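Local coordinates for protein prophenoloxidase b (Marsupenaeus japonicus, PDB 3WKY) that probably oxidises phenols, hydroxylating monophenols and converting o-diphenols at a type 3 dicopper centre, as the secreted precursor of a crustacean phenoloxidase, at residues E183-Y188 and L240-V245; N234-S239 and V580-Q585; L507-D512 and L524-E529; F590-M595 and Q658-T663. One frame throughout, in Å; residues are numbered along the deposited sequence.

Contact 1 of 4, residues E183-Y188 and L240-V245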
# COMPACT_ATOMS: atom_id res chain seq x y z
N GLU A 183 -6.93 -12.58 23.13
CA GLU A 183 -5.68 -13.12 23.69
C GLU A 183 -5.62 -13.05 25.21
O GLU A 183 -4.90 -13.81 25.84
CB GLU A 183 -4.46 -12.41 23.10
CG GLU A 183 -4.25 -12.72 21.63
CD GLU A 183 -3.95 -14.19 21.37
OE1 GLU A 183 -3.48 -14.90 22.30
OE2 GLU A 183 -4.18 -14.62 20.22
N HIS A 184 -6.38 -12.13 25.80
CA HIS A 184 -6.42 -12.02 27.25
C HIS A 184 -7.12 -13.21 27.90
O HIS A 184 -6.90 -13.47 29.09
CB HIS A 184 -7.05 -10.70 27.70
CG HIS A 184 -6.88 -10.42 29.16
ND1 HIS A 184 -7.90 -10.60 30.07
CD2 HIS A 184 -5.81 -10.01 29.88
CE1 HIS A 184 -7.47 -10.29 31.28
NE2 HIS A 184 -6.20 -9.93 31.19
N ARG A 185 -7.94 -13.94 27.14
CA ARG A 185 -8.65 -15.12 27.66
C ARG A 185 -7.69 -16.19 28.16
O ARG A 185 -8.06 -17.03 29.00
CB ARG A 185 -9.63 -15.74 26.63
CG ARG A 185 -10.87 -14.88 26.28
CD ARG A 185 -12.17 -15.73 26.08
NE ARG A 185 -12.15 -16.68 24.95
CZ ARG A 185 -12.34 -16.34 23.67
NH1 ARG A 185 -12.52 -15.07 23.30
NH2 ARG A 185 -12.32 -17.28 22.74
N VAL A 186 -6.45 -16.18 27.66
CA VAL A 186 -5.48 -17.20 28.05
C VAL A 186 -4.32 -16.58 28.85
O VAL A 186 -3.29 -17.22 29.10
CB VAL A 186 -5.09 -18.13 26.83
CG1 VAL A 186 -4.45 -17.35 25.70
CG2 VAL A 186 -4.23 -19.34 27.23
N SER A 187 -4.51 -15.35 29.30
CA SER A 187 -3.48 -14.68 30.08
C SER A 187 -3.22 -15.38 31.43
O SER A 187 -2.10 -15.35 31.92
CB SER A 187 -3.79 -13.19 30.29
OG SER A 187 -4.86 -12.99 31.19
N TYR A 188 -4.24 -16.01 32.01
CA TYR A 188 -4.02 -16.73 33.28
C TYR A 188 -2.93 -17.79 33.14
O TYR A 188 -2.18 -18.07 34.08
CB TYR A 188 -5.31 -17.38 33.81
CG TYR A 188 -5.75 -18.53 32.96
CD1 TYR A 188 -6.56 -18.32 31.85
CD2 TYR A 188 -5.35 -19.84 33.24
CE1 TYR A 188 -6.95 -19.36 31.06
CE2 TYR A 188 -5.74 -20.89 32.45
CZ TYR A 188 -6.55 -20.64 31.36
OH TYR A 188 -6.95 -21.67 30.56
N LEU A 240 -10.55 -22.84 25.12
CA LEU A 240 -11.14 -21.53 25.33
C LEU A 240 -11.86 -21.01 24.08
O LEU A 240 -12.22 -19.83 24.02
CB LEU A 240 -10.02 -20.56 25.74
CG LEU A 240 -9.42 -20.82 27.12
CD1 LEU A 240 -8.06 -20.11 27.28
CD2 LEU A 240 -10.38 -20.32 28.17
N ASN A 241 -12.05 -21.88 23.10
CA ASN A 241 -12.63 -21.48 21.81
C ASN A 241 -11.79 -20.44 21.08
O ASN A 241 -12.32 -19.60 20.35
CB ASN A 241 -14.08 -20.99 21.97
CG ASN A 241 -15.05 -22.14 22.19
OD1 ASN A 241 -14.88 -23.21 21.62
ND2 ASN A 241 -16.07 -21.93 23.02
N LEU A 242 -10.47 -20.49 21.27
CA LEU A 242 -9.55 -19.67 20.48
C LEU A 242 -8.96 -20.51 19.36
O LEU A 242 -8.87 -21.74 19.46
CB LEU A 242 -8.42 -19.13 21.35
CG LEU A 242 -8.79 -18.14 22.44
CD1 LEU A 242 -7.61 -17.93 23.39
CD2 LEU A 242 -9.22 -16.81 21.82
N LYS A 243 -8.53 -19.87 18.28
CA LYS A 243 -7.83 -20.59 17.22
C LYS A 243 -6.40 -20.86 17.69
O LYS A 243 -5.85 -20.06 18.45
CB LYS A 243 -7.80 -19.75 15.94
CG LYS A 243 -9.19 -19.54 15.33
CD LYS A 243 -9.18 -18.45 14.26
CE LYS A 243 -8.85 -19.00 12.89
NZ LYS A 243 -7.44 -19.50 12.78
N PRO A 244 -5.80 -21.98 17.25
CA PRO A 244 -4.41 -22.33 17.58
C PRO A 244 -3.47 -21.20 17.18
O PRO A 244 -3.79 -20.46 16.24
CB PRO A 244 -4.14 -23.53 16.68
CG PRO A 244 -5.50 -24.19 16.55
CD PRO A 244 -6.48 -23.05 16.50
N VAL A 245 -2.34 -21.07 17.86
CA VAL A 245 -1.43 -19.96 17.59
C VAL A 245 -0.83 -20.02 16.18
O VAL A 245 -0.54 -21.09 15.65
CB VAL A 245 -0.31 -19.89 18.66
CG1 VAL A 245 0.60 -21.12 18.57
CG2 VAL A 245 0.48 -18.61 18.52
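With CG beside its backbone N (chi1 -69°) and bends at chi2 and chi3, the R185 side chain swings its guanidinium onto the carbonyl of L240. NE and NH2 grip L240 O side-on: NH2 gives the shorter bond, 2.9 Å, and NE the longer and more bent one. The oxygen lies close to the guanidinium plane, while L242 CD2 sits over one face, 3.3 Å from R185 NH2. The buried group is met at its edge by a main-chain oxygen and over one face by a methyl; NH2 also has a long, weak ion pair with D309 of the second subunit.

Beside it, V186 at the N-cap position lays CB 3.6 Å from L240 CD1 and points CG1 at L242 CD1. Y188 reaches L240 tip to tip, Y188 OH 3.8 Å from L240 CD1; that hydroxyl is hydrogen-bonded to E236. N241, with positive phi, is the C' residue of the Schellman motif ending helix 218-239; its neighbours L240 and L242 both meet R185.

The contact joins the start of helix 187-190 to the loop leaving helix 218-239, within the copper-containing domain. V245 packs on helix 391-409, and N241 ND2 bonds D309 O of the second subunit.

Contact 2 of 4, residues N234-S239 and V580-Q585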
# COMPACT_ATOMS: atom_id res chain seq x y z
N ASN A 234 -1.57 -24.48 22.85
CA ASN A 234 -2.66 -24.68 21.90
C ASN A 234 -3.82 -25.47 22.47
O ASN A 234 -4.97 -25.24 22.11
CB ASN A 234 -2.17 -25.34 20.61
CG ASN A 234 -1.64 -24.34 19.61
OD1 ASN A 234 -2.04 -23.16 19.61
ND2 ASN A 234 -0.76 -24.81 18.71
N MET A 235 -3.54 -26.44 23.35
CA MET A 235 -4.63 -27.17 23.95
C MET A 235 -5.44 -26.27 24.86
O MET A 235 -6.67 -26.39 24.96
CB MET A 235 -4.10 -28.39 24.73
CG MET A 235 -3.29 -29.29 23.85
SD MET A 235 -2.82 -30.84 24.65
CE MET A 235 -1.45 -31.23 23.58
N GLU A 236 -4.76 -25.33 25.50
CA GLU A 236 -5.44 -24.36 26.32
C GLU A 236 -6.28 -23.43 25.42
O GLU A 236 -7.43 -23.09 25.76
CB GLU A 236 -4.40 -23.58 27.14
CG GLU A 236 -4.87 -23.07 28.47
CD GLU A 236 -5.08 -24.16 29.53
OE1 GLU A 236 -4.79 -25.37 29.31
OE2 GLU A 236 -5.56 -23.77 30.61
N ARG A 237 -5.73 -23.03 24.27
CA ARG A 237 -6.48 -22.16 23.35
C ARG A 237 -7.75 -22.86 22.84
O ARG A 237 -8.84 -22.27 22.85
CB ARG A 237 -5.59 -21.71 22.18
CG ARG A 237 -4.39 -20.84 22.62
CD ARG A 237 -3.50 -20.44 21.43
NE ARG A 237 -4.18 -19.50 20.54
CZ ARG A 237 -4.20 -18.17 20.72
NH1 ARG A 237 -3.60 -17.62 21.76
NH2 ARG A 237 -4.85 -17.40 19.86
N LEU A 238 -7.61 -24.10 22.41
CA LEU A 238 -8.78 -24.87 21.96
C LEU A 238 -9.83 -24.98 23.08
O LEU A 238 -11.03 -24.89 22.82
CB LEU A 238 -8.38 -26.26 21.44
CG LEU A 238 -7.58 -26.25 20.12
CD1 LEU A 238 -6.98 -27.63 19.83
CD2 LEU A 238 -8.45 -25.80 18.95
N SER A 239 -9.37 -25.15 24.32
CA SER A 239 -10.27 -25.22 25.48
C SER A 239 -11.07 -23.94 25.65
O SER A 239 -12.13 -23.94 26.28
CB SER A 239 -9.50 -25.49 26.78
OG SER A 239 -8.83 -26.74 26.74
N VAL A 580 -2.67 -30.75 33.48
CA VAL A 580 -3.84 -31.16 32.71
C VAL A 580 -4.33 -29.94 31.93
O VAL A 580 -4.52 -28.88 32.52
CB VAL A 580 -4.95 -31.68 33.66
CG1 VAL A 580 -6.26 -31.99 32.89
CG2 VAL A 580 -4.45 -32.93 34.42
N PRO A 581 -4.51 -30.08 30.61
CA PRO A 581 -5.10 -28.96 29.85
C PRO A 581 -6.47 -28.58 30.43
O PRO A 581 -7.15 -29.43 30.99
CB PRO A 581 -5.27 -29.54 28.44
CG PRO A 581 -4.17 -30.57 28.33
CD PRO A 581 -4.10 -31.19 29.73
N ARG A 582 -6.85 -27.31 30.31
CA ARG A 582 -8.09 -26.80 30.92
C ARG A 582 -9.32 -27.63 30.58
O ARG A 582 -10.12 -27.97 31.47
CB ARG A 582 -8.33 -25.35 30.49
CG ARG A 582 -9.60 -24.70 31.06
CD ARG A 582 -9.91 -23.42 30.27
NE ARG A 582 -11.06 -22.64 30.75
CZ ARG A 582 -12.32 -22.83 30.38
NH1 ARG A 582 -12.65 -23.80 29.54
NH2 ARG A 582 -13.28 -22.05 30.87
N GLY A 583 -9.48 -27.96 29.30
CA GLY A 583 -10.70 -28.64 28.87
C GLY A 583 -11.87 -27.67 28.86
O GLY A 583 -11.69 -26.45 29.05
N THR A 584 -13.07 -28.19 28.64
CA THR A 584 -14.25 -27.34 28.45
C THR A 584 -15.36 -27.70 29.43
O THR A 584 -15.34 -28.77 30.04
CB THR A 584 -14.83 -27.48 27.03
OG1 THR A 584 -15.27 -28.83 26.82
CG2 THR A 584 -13.77 -27.13 25.96
N GLN A 585 -16.34 -26.82 29.55
CA GLN A 585 -17.47 -27.09 30.42
C GLN A 585 -18.25 -28.35 30.00
O GLN A 585 -18.74 -29.10 30.85
CB GLN A 585 -18.39 -25.87 30.47
CG GLN A 585 -19.68 -26.06 31.25
CD GLN A 585 -20.38 -24.74 31.50
OE1 GLN A 585 -21.23 -24.32 30.71
NE2 GLN A 585 -20.02 -24.08 32.60
O HOH W 1 -3.25 -26.41 31.60
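S239 OG is held from two directions: it donates to M235 O one turn back in its own helix, 2.8 Å away, and accepts from G583 N at 2.9 Å. M235 O also takes the S239 N bond of the helix, the two donors arriving from opposite faces of its carbonyl plane. The serine hydroxyl therefore relays a helix carbonyl to the loop.

E236 makes the second polar link. R582 N donates to E236 OE1 at 3.0 Å, coming from above the carboxylate plane, and a water bridges the same oxygen to V580 O. E236 OE2 lies 3.2 Å from R582 CB and is hydrogen-bonded to Y188, so the buried carboxylate is engaged through both oxygens. An alanine at E236 would probably leave R582 N, the water and the Y188 hydroxyl each without this acceptor.

Here the last turns of helix 218-239, in the copper-containing domain, meet the loop ahead of strand 588-598, in the Ig-like domain; the contact belongs to the domain interface of the hemocyanin fold.

M235 and P581 lie side by side, M235 SD 3.9 Å from P581 CG. In the conformer described, the R582 chain, extended from CG to NE, turns its end back to G583 O, to which NH1 donates at 2.9 Å. T584 CG2 rests 3.6 Å from S239 O, and F590 packs against both M235 and P581.

Contact 3 of 4, residues L507-D512 and L524-E529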
# COMPACT_ATOMS: atom_id res chain seq x y z
N LEU A 507 -0.39 -37.06 24.87
CA LEU A 507 -1.76 -36.54 24.85
C LEU A 507 -1.88 -35.56 23.68
O LEU A 507 -0.92 -34.85 23.38
CB LEU A 507 -2.04 -35.77 26.15
CG LEU A 507 -3.48 -35.30 26.45
CD1 LEU A 507 -4.33 -36.47 26.96
CD2 LEU A 507 -3.49 -34.16 27.45
N ALA A 508 -3.04 -35.54 23.02
CA ALA A 508 -3.35 -34.53 22.00
C ALA A 508 -4.86 -34.40 21.87
O ALA A 508 -5.58 -35.36 22.09
CB ALA A 508 -2.73 -34.90 20.66
N PRO A 509 -5.35 -33.21 21.50
CA PRO A 509 -6.80 -33.13 21.26
C PRO A 509 -7.20 -34.00 20.07
O PRO A 509 -6.40 -34.21 19.15
CB PRO A 509 -7.02 -31.64 20.90
CG PRO A 509 -5.80 -30.93 21.42
CD PRO A 509 -4.67 -31.91 21.29
N LYS A 510 -8.43 -34.50 20.09
CA LYS A 510 -8.91 -35.31 18.98
C LYS A 510 -9.37 -34.45 17.80
O LYS A 510 -9.16 -34.81 16.63
CB LYS A 510 -10.04 -36.24 19.46
CG LYS A 510 -10.54 -37.20 18.40
CD LYS A 510 -11.40 -38.31 19.01
CE LYS A 510 -11.86 -39.31 17.95
NZ LYS A 510 -12.68 -40.40 18.55
N PHE A 511 -9.98 -33.31 18.11
CA PHE A 511 -10.57 -32.45 17.09
C PHE A 511 -9.88 -31.09 17.00
O PHE A 511 -9.42 -30.56 18.02
CB PHE A 511 -12.06 -32.23 17.38
CG PHE A 511 -12.82 -33.52 17.51
CD1 PHE A 511 -13.31 -34.16 16.38
CD2 PHE A 511 -13.03 -34.10 18.75
CE1 PHE A 511 -14.01 -35.36 16.50
CE2 PHE A 511 -13.73 -35.29 18.87
CZ PHE A 511 -14.21 -35.92 17.75
N ASP A 512 -9.81 -30.54 15.80
CA ASP A 512 -9.30 -29.17 15.63
C ASP A 512 -10.36 -28.12 15.96
O ASP A 512 -11.44 -28.45 16.45
CB ASP A 512 -8.70 -28.96 14.24
CG ASP A 512 -9.74 -29.04 13.12
OD1 ASP A 512 -10.96 -28.89 13.37
OD2 ASP A 512 -9.32 -29.25 11.96
N LEU A 524 0.88 -34.58 14.78
CA LEU A 524 2.30 -34.42 15.08
C LEU A 524 2.62 -33.07 15.73
O LEU A 524 3.56 -32.96 16.53
CB LEU A 524 3.16 -34.55 13.82
CG LEU A 524 3.23 -35.91 13.13
CD1 LEU A 524 4.13 -35.81 11.91
CD2 LEU A 524 3.76 -36.98 14.10
N ARG A 525 1.84 -32.05 15.41
CA ARG A 525 2.16 -30.71 15.92
C ARG A 525 1.60 -30.55 17.34
O ARG A 525 1.86 -29.53 17.99
CB ARG A 525 1.58 -29.62 15.01
CG ARG A 525 1.87 -29.81 13.51
CD ARG A 525 3.37 -29.96 13.20
NE ARG A 525 4.21 -28.97 13.87
CZ ARG A 525 4.40 -27.72 13.43
NH1 ARG A 525 3.78 -27.30 12.34
NH2 ARG A 525 5.20 -26.89 14.11
N TYR A 526 0.83 -31.54 17.80
CA TYR A 526 0.14 -31.45 19.09
C TYR A 526 0.64 -32.39 20.20
O TYR A 526 0.47 -32.06 21.36
CB TYR A 526 -1.38 -31.69 18.93
CG TYR A 526 -2.17 -30.46 18.49
CD1 TYR A 526 -2.70 -29.59 19.42
CD2 TYR A 526 -2.39 -30.20 17.14
CE1 TYR A 526 -3.43 -28.46 19.03
CE2 TYR A 526 -3.11 -29.07 16.73
CZ TYR A 526 -3.64 -28.23 17.68
OH TYR A 526 -4.36 -27.12 17.29
N TRP A 527 1.21 -33.55 19.87
CA TRP A 527 1.52 -34.53 20.93
C TRP A 527 2.38 -33.94 22.05
O TRP A 527 3.42 -33.35 21.78
CB TRP A 527 2.24 -35.75 20.36
CG TRP A 527 1.40 -36.54 19.43
CD1 TRP A 527 1.58 -36.70 18.08
CD2 TRP A 527 0.21 -37.29 19.76
NE1 TRP A 527 0.60 -37.50 17.56
CE2 TRP A 527 -0.26 -37.87 18.57
CE3 TRP A 527 -0.48 -37.52 20.95
CZ2 TRP A 527 -1.40 -38.67 18.53
CZ3 TRP A 527 -1.63 -38.31 20.91
CH2 TRP A 527 -2.08 -38.87 19.70
N THR A 528 1.93 -34.11 23.30
CA THR A 528 2.70 -33.65 24.45
C THR A 528 2.92 -34.79 25.43
O THR A 528 2.05 -35.66 25.59
CB THR A 528 2.05 -32.43 25.17
OG1 THR A 528 2.94 -31.94 26.18
CG2 THR A 528 0.69 -32.82 25.78
N GLU A 529 4.08 -34.79 26.06
CA GLU A 529 4.44 -35.87 26.98
C GLU A 529 3.54 -35.88 28.21
O GLU A 529 3.34 -34.85 28.86
CB GLU A 529 5.92 -35.76 27.39
CG GLU A 529 6.40 -36.90 28.31
CD GLU A 529 7.90 -36.87 28.52
OE1 GLU A 529 8.64 -36.56 27.55
OE2 GLU A 529 8.34 -37.14 29.66
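L507 and T528 form an antiparallel hydrogen-bonded pair: L507 N donates to T528 O and T528 N to L507 O, each bond 2.9 Å long. Next to this ring W527 CA offers a CA-H...O contact to L507 O. T528 CG2 stands 4.0 Å from L507 CB on the same side of the sheet.

A508 CB points the other way, into the indole of W527. It lies over one face of the six-membered ring, 3.8 Å from the centroid and 25° off the normal, a CH-pi contact closest at CE3. The CB of W527 points away from strand 501-509; CG lies beside the backbone N (chi1 -65°), and the six-membered ring comes back over A508. Y526 comes to A508 by another atom, CB to CB at 3.9 Å, and P509 crosses its side chain at about a right angle, P509 CD being 3.6 Å from Y526 CD1. Of the two aromatics A508 CB touches both, while the P509 ring packs on Y526 alone.

Polar groups of the next shell fix the start of strand 528-534. T528 OG1 is hydrogen-bonded to N228 and R232 of helix 218-239, and E529 binds Y224, S553 and S617 through its carboxylate.

Within the Ig-like domain, strand 528-534, outermost of the sheet in this chain, pairs antiparallel with 501-509 after a connection that includes helix 520-523. Strand 501-509 lies between 528-534 and 588-598, and A508 bonds H591 through the backbone. L238 of helix 218-239 covers P509 and Y526, while R525 forms a salt bridge with D401 of helix 391-409.

Contact 4 of 4, residues F590-M595 and Q658-T663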
# COMPACT_ATOMS: atom_id res chain seq x y z
N PHE A 590 -9.64 -36.00 24.25
CA PHE A 590 -8.22 -36.10 23.94
C PHE A 590 -7.80 -37.53 23.64
O PHE A 590 -8.29 -38.48 24.27
CB PHE A 590 -7.37 -35.61 25.12
CG PHE A 590 -7.44 -34.13 25.36
CD1 PHE A 590 -8.53 -33.57 26.00
CD2 PHE A 590 -6.38 -33.31 24.98
CE1 PHE A 590 -8.59 -32.20 26.23
CE2 PHE A 590 -6.43 -31.93 25.21
CZ PHE A 590 -7.54 -31.38 25.84
N HIS A 591 -6.87 -37.68 22.70
CA HIS A 591 -6.19 -38.95 22.50
C HIS A 591 -5.20 -39.16 23.65
O HIS A 591 -4.54 -38.22 24.08
CB HIS A 591 -5.38 -38.95 21.21
CG HIS A 591 -6.20 -38.90 19.96
ND1 HIS A 591 -7.14 -39.86 19.64
CD2 HIS A 591 -6.19 -38.02 18.92
CE1 HIS A 591 -7.69 -39.57 18.47
NE2 HIS A 591 -7.13 -38.46 18.01
N PHE A 592 -5.08 -40.41 24.10
CA PHE A 592 -4.15 -40.79 25.16
C PHE A 592 -3.38 -41.97 24.57
O PHE A 592 -3.83 -43.12 24.64
CB PHE A 592 -4.96 -41.17 26.40
CG PHE A 592 -4.16 -41.35 27.68
CD1 PHE A 592 -3.65 -42.60 28.02
CD2 PHE A 592 -4.04 -40.31 28.59
CE1 PHE A 592 -2.95 -42.78 29.23
CE2 PHE A 592 -3.35 -40.48 29.79
CZ PHE A 592 -2.81 -41.73 30.11
N PHE A 593 -2.26 -41.68 23.93
CA PHE A 593 -1.47 -42.67 23.20
C PHE A 593 -0.53 -43.39 24.15
O PHE A 593 0.16 -42.74 24.95
CB PHE A 593 -0.66 -41.96 22.09
CG PHE A 593 0.41 -42.82 21.43
CD1 PHE A 593 1.68 -42.97 22.01
CD2 PHE A 593 0.18 -43.42 20.20
CE1 PHE A 593 2.67 -43.73 21.39
CE2 PHE A 593 1.16 -44.18 19.57
CZ PHE A 593 2.41 -44.33 20.16
N VAL A 594 -0.47 -44.72 24.07
CA VAL A 594 0.39 -45.51 24.94
C VAL A 594 1.24 -46.46 24.10
O VAL A 594 0.71 -47.23 23.30
CB VAL A 594 -0.44 -46.37 25.94
CG1 VAL A 594 0.48 -47.20 26.85
CG2 VAL A 594 -1.38 -45.48 26.75
N MET A 595 2.56 -46.42 24.29
CA MET A 595 3.44 -47.38 23.63
C MET A 595 4.38 -48.08 24.61
O MET A 595 4.99 -47.45 25.47
CB MET A 595 4.26 -46.69 22.54
CG MET A 595 5.18 -47.63 21.77
SD MET A 595 6.14 -46.72 20.55
CE MET A 595 6.96 -48.04 19.64
N GLN A 658 -5.93 -44.79 23.63
CA GLN A 658 -7.00 -44.59 24.60
C GLN A 658 -7.56 -43.17 24.39
O GLN A 658 -7.02 -42.39 23.60
CB GLN A 658 -6.46 -44.88 26.02
CG GLN A 658 -7.05 -44.12 27.21
CD GLN A 658 -8.24 -44.79 27.87
OE1 GLN A 658 -8.90 -45.65 27.28
NE2 GLN A 658 -8.53 -44.38 29.10
N GLU A 659 -8.64 -42.85 25.09
CA GLU A 659 -9.29 -41.57 24.96
C GLU A 659 -9.74 -41.11 26.34
O GLU A 659 -10.25 -41.91 27.13
CB GLU A 659 -10.49 -41.74 24.04
CG GLU A 659 -10.93 -40.51 23.32
CD GLU A 659 -11.96 -40.82 22.23
OE1 GLU A 659 -13.17 -40.76 22.52
OE2 GLU A 659 -11.55 -41.11 21.08
N VAL A 660 -9.51 -39.83 26.67
CA VAL A 660 -10.03 -39.28 27.91
C VAL A 660 -10.82 -38.01 27.63
O VAL A 660 -10.66 -37.39 26.57
CB VAL A 660 -8.91 -38.98 28.95
CG1 VAL A 660 -8.09 -40.23 29.22
CG2 VAL A 660 -8.02 -37.83 28.49
N THR A 661 -11.70 -37.65 28.57
CA THR A 661 -12.44 -36.40 28.49
C THR A 661 -11.90 -35.48 29.57
O THR A 661 -11.62 -35.93 30.69
CB THR A 661 -13.95 -36.64 28.69
OG1 THR A 661 -14.43 -37.49 27.65
CG2 THR A 661 -14.73 -35.33 28.67
N ILE A 662 -11.70 -34.20 29.25
CA ILE A 662 -11.27 -33.24 30.26
C ILE A 662 -12.32 -32.14 30.39
O ILE A 662 -12.69 -31.52 29.39
CB ILE A 662 -9.89 -32.61 29.92
CG1 ILE A 662 -8.84 -33.72 29.73
CG2 ILE A 662 -9.47 -31.63 31.02
CD1 ILE A 662 -7.43 -33.21 29.47
N THR A 663 -12.78 -31.91 31.61
CA THR A 663 -13.90 -31.02 31.85
C THR A 663 -13.52 -29.93 32.83
O THR A 663 -13.10 -30.22 33.95
CB THR A 663 -15.11 -31.81 32.38
OG1 THR A 663 -15.60 -32.68 31.35
CG2 THR A 663 -16.24 -30.87 32.81
O HOH W 2 -8.78 -41.80 20.72
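Over one face of the F590 ring lies I662 CD1, 3.9 Å from the centroid and 25° off the normal, a CH-pi contact nearest CE1; V660 O is at the edge, near the ring plane. The F590 and I662 side chains cross at about a right angle. In the conformer described, Q658 CG meets the F592 ring obliquely, as does V660 CG1. At the edge of the H591 imidazole, in its plane, a water stands 2.8 Å from ND1 and donates to E659 OE2.

The antiparallel strands 590-595 and 658-663 are laced by four backbone bonds around the pairs F590-V660 and F592-Q658. F590 N donates to V660 O at 2.9 Å and F592 N to Q658 O at 2.8 Å, each answered by the return bond. H591 and E659, a non-hydrogen-bonded pair, share the opposite face of this Ig-like-domain sheet.

An alanine at F590 would probably open a gap beside I662, leaving its CD1 without the ring it rests on.

The faces thus differ: that of F590, F592 and V660 is mainly apolar, though Q658 shares it; on the other, H591 and E659 share a water, and K510 forms a salt bridge that is likely to stabilise the E659 carboxylate.

In the fold
From the N terminus, 183-188 comes first, and contact 1 closes a mostly helical loop when 240-245 returns to it. Helix segment 234-239 lies inside that loop but finds its partner 341 residues later, so contacts 1 and 2 cross; Y188 with E236 and V245 with N234 join them directly. Contact 3 closes a short loop nested within the long span of contact 2. Contact 4 follows in series, closing a loop of 62 residues between strands 588-598 and 655-664. Contacts 3 and 4 share one sheet, 501-509 beside 588-598, while contact 2 ties the copper-containing domain to the Ig-like domain and touches all three others.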